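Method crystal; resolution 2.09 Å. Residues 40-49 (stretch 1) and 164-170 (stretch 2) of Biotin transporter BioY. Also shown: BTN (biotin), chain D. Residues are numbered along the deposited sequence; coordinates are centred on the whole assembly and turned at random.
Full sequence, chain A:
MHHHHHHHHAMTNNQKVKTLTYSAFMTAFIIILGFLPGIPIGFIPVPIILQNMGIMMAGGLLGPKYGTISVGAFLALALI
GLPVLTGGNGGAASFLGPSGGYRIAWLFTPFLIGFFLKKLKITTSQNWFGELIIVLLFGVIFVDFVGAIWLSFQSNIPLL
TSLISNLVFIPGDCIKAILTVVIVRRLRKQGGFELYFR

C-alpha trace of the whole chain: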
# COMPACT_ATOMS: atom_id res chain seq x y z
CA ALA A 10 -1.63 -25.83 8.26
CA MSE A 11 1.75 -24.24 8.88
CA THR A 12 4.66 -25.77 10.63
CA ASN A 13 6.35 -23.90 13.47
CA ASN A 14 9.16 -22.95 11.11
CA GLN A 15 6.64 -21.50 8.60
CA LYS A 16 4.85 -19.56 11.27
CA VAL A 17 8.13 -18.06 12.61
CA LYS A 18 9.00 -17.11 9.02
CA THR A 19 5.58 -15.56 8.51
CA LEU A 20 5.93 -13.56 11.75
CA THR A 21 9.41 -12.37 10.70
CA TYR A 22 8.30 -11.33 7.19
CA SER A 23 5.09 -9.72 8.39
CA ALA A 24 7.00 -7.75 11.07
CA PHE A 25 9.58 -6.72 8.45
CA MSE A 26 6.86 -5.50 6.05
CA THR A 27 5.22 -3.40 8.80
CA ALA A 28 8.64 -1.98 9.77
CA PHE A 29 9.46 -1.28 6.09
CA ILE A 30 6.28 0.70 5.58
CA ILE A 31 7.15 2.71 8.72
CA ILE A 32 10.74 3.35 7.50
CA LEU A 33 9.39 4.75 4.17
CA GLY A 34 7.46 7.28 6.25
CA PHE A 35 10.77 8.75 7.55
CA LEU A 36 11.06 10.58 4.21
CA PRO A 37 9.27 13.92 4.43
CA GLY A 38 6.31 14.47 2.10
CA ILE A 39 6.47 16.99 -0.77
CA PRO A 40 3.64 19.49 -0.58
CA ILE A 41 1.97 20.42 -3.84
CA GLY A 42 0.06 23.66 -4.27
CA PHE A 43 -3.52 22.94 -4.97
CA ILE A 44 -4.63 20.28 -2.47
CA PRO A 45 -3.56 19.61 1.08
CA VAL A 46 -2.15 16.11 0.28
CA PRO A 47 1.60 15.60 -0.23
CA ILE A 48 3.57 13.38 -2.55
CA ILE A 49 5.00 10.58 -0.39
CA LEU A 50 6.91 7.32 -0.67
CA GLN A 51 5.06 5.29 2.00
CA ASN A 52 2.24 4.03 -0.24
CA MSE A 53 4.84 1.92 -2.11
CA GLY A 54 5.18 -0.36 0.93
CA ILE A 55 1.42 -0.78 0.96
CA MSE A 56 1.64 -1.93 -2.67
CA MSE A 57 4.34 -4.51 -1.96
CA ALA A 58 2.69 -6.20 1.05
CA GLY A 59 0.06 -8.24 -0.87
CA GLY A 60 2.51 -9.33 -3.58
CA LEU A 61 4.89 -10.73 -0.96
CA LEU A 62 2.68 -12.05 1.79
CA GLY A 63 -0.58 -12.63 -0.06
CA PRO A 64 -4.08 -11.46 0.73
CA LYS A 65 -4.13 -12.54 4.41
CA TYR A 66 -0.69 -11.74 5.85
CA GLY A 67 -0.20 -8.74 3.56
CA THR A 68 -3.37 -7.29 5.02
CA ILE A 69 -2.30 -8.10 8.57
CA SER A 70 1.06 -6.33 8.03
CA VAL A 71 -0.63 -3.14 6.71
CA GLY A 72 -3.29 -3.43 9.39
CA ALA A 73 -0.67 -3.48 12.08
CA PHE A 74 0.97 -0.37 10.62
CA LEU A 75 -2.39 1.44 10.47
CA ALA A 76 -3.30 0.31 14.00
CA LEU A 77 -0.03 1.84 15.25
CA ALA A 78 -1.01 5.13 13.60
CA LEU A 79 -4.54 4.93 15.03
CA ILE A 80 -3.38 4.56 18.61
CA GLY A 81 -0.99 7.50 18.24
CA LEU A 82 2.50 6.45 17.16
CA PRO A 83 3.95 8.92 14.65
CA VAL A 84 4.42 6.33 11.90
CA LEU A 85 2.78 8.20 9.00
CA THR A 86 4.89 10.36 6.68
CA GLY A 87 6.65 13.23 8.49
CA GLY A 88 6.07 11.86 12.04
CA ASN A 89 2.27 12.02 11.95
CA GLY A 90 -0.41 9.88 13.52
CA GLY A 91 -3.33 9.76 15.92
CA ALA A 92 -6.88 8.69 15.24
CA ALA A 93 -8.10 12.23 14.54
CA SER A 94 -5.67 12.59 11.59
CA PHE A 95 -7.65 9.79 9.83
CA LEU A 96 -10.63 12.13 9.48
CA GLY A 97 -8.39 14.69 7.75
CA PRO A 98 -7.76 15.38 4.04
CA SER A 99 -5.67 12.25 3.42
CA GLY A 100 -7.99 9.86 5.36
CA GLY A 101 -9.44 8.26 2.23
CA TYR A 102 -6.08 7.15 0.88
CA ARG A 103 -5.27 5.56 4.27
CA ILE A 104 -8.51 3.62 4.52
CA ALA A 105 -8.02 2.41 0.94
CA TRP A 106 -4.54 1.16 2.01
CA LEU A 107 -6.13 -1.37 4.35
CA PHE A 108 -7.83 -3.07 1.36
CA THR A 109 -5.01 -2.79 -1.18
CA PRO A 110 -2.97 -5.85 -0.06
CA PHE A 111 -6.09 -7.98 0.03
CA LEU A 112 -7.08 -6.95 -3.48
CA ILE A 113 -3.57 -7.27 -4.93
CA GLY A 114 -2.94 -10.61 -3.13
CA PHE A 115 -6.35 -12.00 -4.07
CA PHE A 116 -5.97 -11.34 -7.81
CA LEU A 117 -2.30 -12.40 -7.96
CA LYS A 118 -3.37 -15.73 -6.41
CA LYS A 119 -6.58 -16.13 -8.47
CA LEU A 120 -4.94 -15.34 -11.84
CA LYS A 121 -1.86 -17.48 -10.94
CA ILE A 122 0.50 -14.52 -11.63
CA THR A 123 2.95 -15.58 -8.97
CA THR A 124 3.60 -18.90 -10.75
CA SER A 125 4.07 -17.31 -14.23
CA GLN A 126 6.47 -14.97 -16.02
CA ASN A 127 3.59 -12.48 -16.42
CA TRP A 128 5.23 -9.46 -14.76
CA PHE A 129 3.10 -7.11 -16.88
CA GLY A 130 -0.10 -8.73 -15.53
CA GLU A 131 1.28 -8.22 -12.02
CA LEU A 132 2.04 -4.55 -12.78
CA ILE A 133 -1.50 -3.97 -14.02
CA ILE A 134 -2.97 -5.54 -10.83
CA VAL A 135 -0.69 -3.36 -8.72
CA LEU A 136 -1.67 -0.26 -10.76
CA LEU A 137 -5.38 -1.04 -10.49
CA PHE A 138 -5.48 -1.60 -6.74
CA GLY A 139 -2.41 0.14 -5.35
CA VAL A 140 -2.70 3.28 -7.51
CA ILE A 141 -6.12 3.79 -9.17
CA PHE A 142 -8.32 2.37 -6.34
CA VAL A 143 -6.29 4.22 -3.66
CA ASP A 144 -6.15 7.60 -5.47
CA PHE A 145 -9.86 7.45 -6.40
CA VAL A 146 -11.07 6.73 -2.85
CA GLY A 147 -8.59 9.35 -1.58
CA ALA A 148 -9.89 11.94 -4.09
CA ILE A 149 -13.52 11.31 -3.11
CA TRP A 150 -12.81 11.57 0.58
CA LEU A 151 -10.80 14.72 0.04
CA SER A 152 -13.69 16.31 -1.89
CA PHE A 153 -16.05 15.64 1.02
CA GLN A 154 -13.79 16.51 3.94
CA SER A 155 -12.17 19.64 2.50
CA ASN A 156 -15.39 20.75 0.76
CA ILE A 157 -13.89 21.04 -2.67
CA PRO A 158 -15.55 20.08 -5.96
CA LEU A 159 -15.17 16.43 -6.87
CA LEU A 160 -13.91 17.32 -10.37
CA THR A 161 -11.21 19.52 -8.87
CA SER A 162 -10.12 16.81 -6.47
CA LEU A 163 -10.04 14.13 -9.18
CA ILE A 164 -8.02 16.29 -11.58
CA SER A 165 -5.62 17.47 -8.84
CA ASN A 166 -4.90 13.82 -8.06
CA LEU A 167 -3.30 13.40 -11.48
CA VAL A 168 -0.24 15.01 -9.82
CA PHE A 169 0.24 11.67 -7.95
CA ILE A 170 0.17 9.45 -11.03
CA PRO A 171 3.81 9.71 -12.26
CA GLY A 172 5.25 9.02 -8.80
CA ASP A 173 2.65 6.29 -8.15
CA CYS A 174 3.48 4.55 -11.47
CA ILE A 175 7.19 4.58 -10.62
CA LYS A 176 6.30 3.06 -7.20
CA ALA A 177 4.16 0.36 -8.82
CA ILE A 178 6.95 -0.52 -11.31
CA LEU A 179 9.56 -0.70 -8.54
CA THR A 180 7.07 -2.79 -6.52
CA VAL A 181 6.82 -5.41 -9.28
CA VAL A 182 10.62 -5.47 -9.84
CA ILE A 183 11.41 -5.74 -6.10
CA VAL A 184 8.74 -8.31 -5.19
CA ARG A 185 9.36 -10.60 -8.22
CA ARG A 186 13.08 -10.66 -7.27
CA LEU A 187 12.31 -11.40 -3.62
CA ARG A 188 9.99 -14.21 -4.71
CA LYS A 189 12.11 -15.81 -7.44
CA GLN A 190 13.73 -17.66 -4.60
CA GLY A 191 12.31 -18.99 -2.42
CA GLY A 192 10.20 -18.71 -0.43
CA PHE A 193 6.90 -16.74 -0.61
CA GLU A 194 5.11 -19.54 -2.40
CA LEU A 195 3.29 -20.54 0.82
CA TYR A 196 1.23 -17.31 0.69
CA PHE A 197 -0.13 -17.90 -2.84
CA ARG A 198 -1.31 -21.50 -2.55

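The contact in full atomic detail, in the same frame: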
# COMPACT_ATOMS: atom_id res chain seq x y z
N PRO A 40 4.93 18.85 -0.38
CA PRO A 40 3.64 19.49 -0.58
C PRO A 40 3.49 19.96 -2.03
O PRO A 40 4.47 20.34 -2.67
CB PRO A 40 3.66 20.67 0.40
CG PRO A 40 5.09 20.94 0.67
CD PRO A 40 5.81 19.63 0.51
N ILE A 41 2.28 19.88 -2.54
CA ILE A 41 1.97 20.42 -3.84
C ILE A 41 1.06 21.63 -3.55
O ILE A 41 0.66 21.89 -2.40
CB ILE A 41 1.32 19.36 -4.76
CG1 ILE A 41 0.03 18.82 -4.15
CG2 ILE A 41 2.28 18.21 -5.03
CD1 ILE A 41 -0.71 17.87 -5.04
N GLY A 42 0.73 22.39 -4.56
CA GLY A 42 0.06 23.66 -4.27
C GLY A 42 -1.40 23.46 -3.88
O GLY A 42 -1.85 23.85 -2.80
N PHE A 43 -2.09 22.77 -4.78
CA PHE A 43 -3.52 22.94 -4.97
C PHE A 43 -4.42 22.09 -4.08
O PHE A 43 -5.61 22.38 -3.99
CB PHE A 43 -3.90 22.72 -6.43
CG PHE A 43 -2.86 21.99 -7.23
CD1 PHE A 43 -2.94 20.63 -7.41
CD2 PHE A 43 -1.82 22.69 -7.83
CE1 PHE A 43 -1.98 19.97 -8.16
CE2 PHE A 43 -0.86 22.03 -8.58
CZ PHE A 43 -0.94 20.67 -8.74
N ILE A 44 -3.87 21.04 -3.47
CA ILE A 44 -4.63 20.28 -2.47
C ILE A 44 -3.75 20.03 -1.25
O ILE A 44 -2.53 20.09 -1.32
CB ILE A 44 -5.24 18.98 -3.07
CG1 ILE A 44 -4.15 18.11 -3.73
CG2 ILE A 44 -6.35 19.34 -4.06
CD1 ILE A 44 -4.62 16.73 -4.17
N PRO A 45 -4.37 19.80 -0.10
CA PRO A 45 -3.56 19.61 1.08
C PRO A 45 -3.13 18.14 1.30
O PRO A 45 -3.27 17.63 2.40
CB PRO A 45 -4.51 20.10 2.19
CG PRO A 45 -5.87 19.71 1.69
CD PRO A 45 -5.81 19.88 0.20
N VAL A 46 -2.63 17.49 0.24
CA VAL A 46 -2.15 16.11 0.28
C VAL A 46 -0.78 16.11 -0.39
O VAL A 46 -0.65 16.55 -1.53
CB VAL A 46 -3.11 15.14 -0.48
CG1 VAL A 46 -2.58 13.71 -0.53
CG2 VAL A 46 -4.49 15.19 0.14
N PRO A 47 0.25 15.63 0.32
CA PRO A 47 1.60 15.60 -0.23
C PRO A 47 1.92 14.39 -1.11
O PRO A 47 1.28 13.32 -1.03
CB PRO A 47 2.47 15.57 1.04
CG PRO A 47 1.68 14.76 2.00
CD PRO A 47 0.23 15.18 1.73
N ILE A 48 2.95 14.54 -1.92
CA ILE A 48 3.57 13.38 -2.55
C ILE A 48 4.42 12.70 -1.46
O ILE A 48 5.14 13.37 -0.68
CB ILE A 48 4.45 13.80 -3.73
CG1 ILE A 48 3.60 14.46 -4.85
CG2 ILE A 48 5.30 12.64 -4.23
CD1 ILE A 48 4.43 15.19 -5.93
N ILE A 49 4.32 11.37 -1.41
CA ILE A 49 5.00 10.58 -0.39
C ILE A 49 5.65 9.36 -1.05
O ILE A 49 5.46 9.08 -2.25
CB ILE A 49 4.01 10.09 0.71
CG1 ILE A 49 2.94 9.14 0.14
CG2 ILE A 49 3.30 11.27 1.40
CD1 ILE A 49 2.15 8.39 1.20
N ILE A 164 -9.05 15.74 -10.70
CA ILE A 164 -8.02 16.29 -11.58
C ILE A 164 -6.70 16.60 -10.86
O ILE A 164 -5.61 16.30 -11.39
CB ILE A 164 -8.53 17.55 -12.31
CG1 ILE A 164 -9.60 17.17 -13.33
CG2 ILE A 164 -7.38 18.25 -13.01
CD1 ILE A 164 -10.27 18.39 -13.98
N SER A 165 -6.80 17.16 -9.66
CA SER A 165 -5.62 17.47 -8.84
C SER A 165 -4.83 16.20 -8.49
O SER A 165 -3.60 16.23 -8.38
CB SER A 165 -6.03 18.19 -7.55
OG SER A 165 -6.63 19.43 -7.83
N ASN A 166 -5.54 15.09 -8.36
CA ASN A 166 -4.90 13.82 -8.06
C ASN A 166 -4.05 13.24 -9.18
O ASN A 166 -3.27 12.33 -8.94
CB ASN A 166 -5.93 12.80 -7.56
CG ASN A 166 -6.12 12.91 -6.06
OD1 ASN A 166 -6.76 13.86 -5.54
ND2 ASN A 166 -5.50 12.01 -5.35
N LEU A 167 -4.17 13.78 -10.38
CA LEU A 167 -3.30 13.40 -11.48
C LEU A 167 -1.83 13.70 -11.17
O LEU A 167 -0.94 12.97 -11.64
CB LEU A 167 -3.73 14.11 -12.77
CG LEU A 167 -5.07 13.64 -13.36
CD1 LEU A 167 -5.54 14.53 -14.53
CD2 LEU A 167 -4.98 12.18 -13.77
N VAL A 168 -1.58 14.71 -10.34
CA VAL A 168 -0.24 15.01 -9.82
C VAL A 168 0.45 13.80 -9.18
O VAL A 168 1.68 13.75 -9.20
CB VAL A 168 -0.25 16.19 -8.80
CG1 VAL A 168 -0.68 15.74 -7.39
CG2 VAL A 168 1.11 16.85 -8.73
N PHE A 169 -0.32 12.86 -8.61
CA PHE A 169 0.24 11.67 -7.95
C PHE A 169 0.60 10.54 -8.89
O PHE A 169 1.34 9.64 -8.49
CB PHE A 169 -0.69 11.15 -6.85
CG PHE A 169 -0.97 12.16 -5.78
CD1 PHE A 169 0.07 12.83 -5.15
CD2 PHE A 169 -2.28 12.49 -5.46
CE1 PHE A 169 -0.19 13.82 -4.20
CE2 PHE A 169 -2.54 13.45 -4.51
CZ PHE A 169 -1.50 14.14 -3.88
N ILE A 170 0.09 10.59 -10.12
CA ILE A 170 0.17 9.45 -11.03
C ILE A 170 1.61 9.07 -11.45
O ILE A 170 1.97 7.90 -11.42
CB ILE A 170 -0.74 9.64 -12.28
CG1 ILE A 170 -2.22 9.59 -11.87
CG2 ILE A 170 -0.41 8.61 -13.39
CD1 ILE A 170 -2.70 8.27 -11.26
C11 BTN D . -0.81 10.49 5.27
O11 BTN D . 0.33 10.18 5.69
O12 BTN D . -1.52 11.27 5.92
C10 BTN D . -1.37 9.90 3.96
C9 BTN D . -0.88 10.63 2.71
C8 BTN D . -1.53 10.03 1.44
C7 BTN D . -0.84 10.53 0.16
C2 BTN D . -1.42 9.93 -1.10
S1 BTN D . -1.08 8.17 -1.20
C6 BTN D . -1.43 8.17 -2.95
C5 BTN D . -0.96 9.52 -3.53
N1 BTN D . 0.40 9.44 -3.98
C3 BTN D . 1.24 10.20 -3.28
O3 BTN D . 2.45 10.32 -3.47
N2 BTN D . 0.52 10.84 -2.33
C4 BTN D . -0.89 10.54 -2.39

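The most striking feature of this contact is that the ring of F169, the residue most covered by the opposing stretch, is shared between protein and ligand: residues of stretch 1 gather around it while biotin lies over one of its faces. No hydrogen bond joins the two stretches, which meet through apolar side chains and two backbone carbonyls, V46 O and P47 O, that lie against the F169 ring.

Stretch 1 forms no regular helix or strand. Stretch 2 leaves a helix and continues through helical backbone angles, with V168 N bonded to S165 O (3.2 Å) and F169 N to N166 O (3.0 Å). The two stretches come nearest at I48 and F169, whose CA atoms are 6.6 Å apart, and at F43 and S165, whose CA atoms are 7.0 Å apart.

The CA-to-CB bond of F169 points sideways, but its m rotamer brings the end of the ring closer to stretch 1. V46 CG1 packs 3.5 Å from F169 CZ, and I48 CG1 approaches F169 CE1 at 3.9 Å, near the ring plane. I44 CD1 lies 3.9 Å from F169 CE2, and I41 CD1 4.0 Å from F169 CZ. I41 also reaches V168, its CD1 only 3.2 Å from V168 CG1, a tight contact for two methyl groups. Farther along, I44 CG2 rests 3.7 Å from S165 CB, so this isoleucine touches both S165 and F169. The S165 hydroxyl is satisfied elsewhere in the structure. The poorly ordered F43 presents its ring edge to V168, with F43 CE1 4.2 Å from V168 CB.

Biotin ties its site to this packing. P47 O accepts a hydrogen bond from biotin N2 (2.9 Å) while lying 3.5 Å from F169 CE1, and I49 N donates to biotin O3 (3.0 Å). The backbone of stretch 1 thus holds the ureido group against F169, whose CD1 is 3.4 Å from biotin C3.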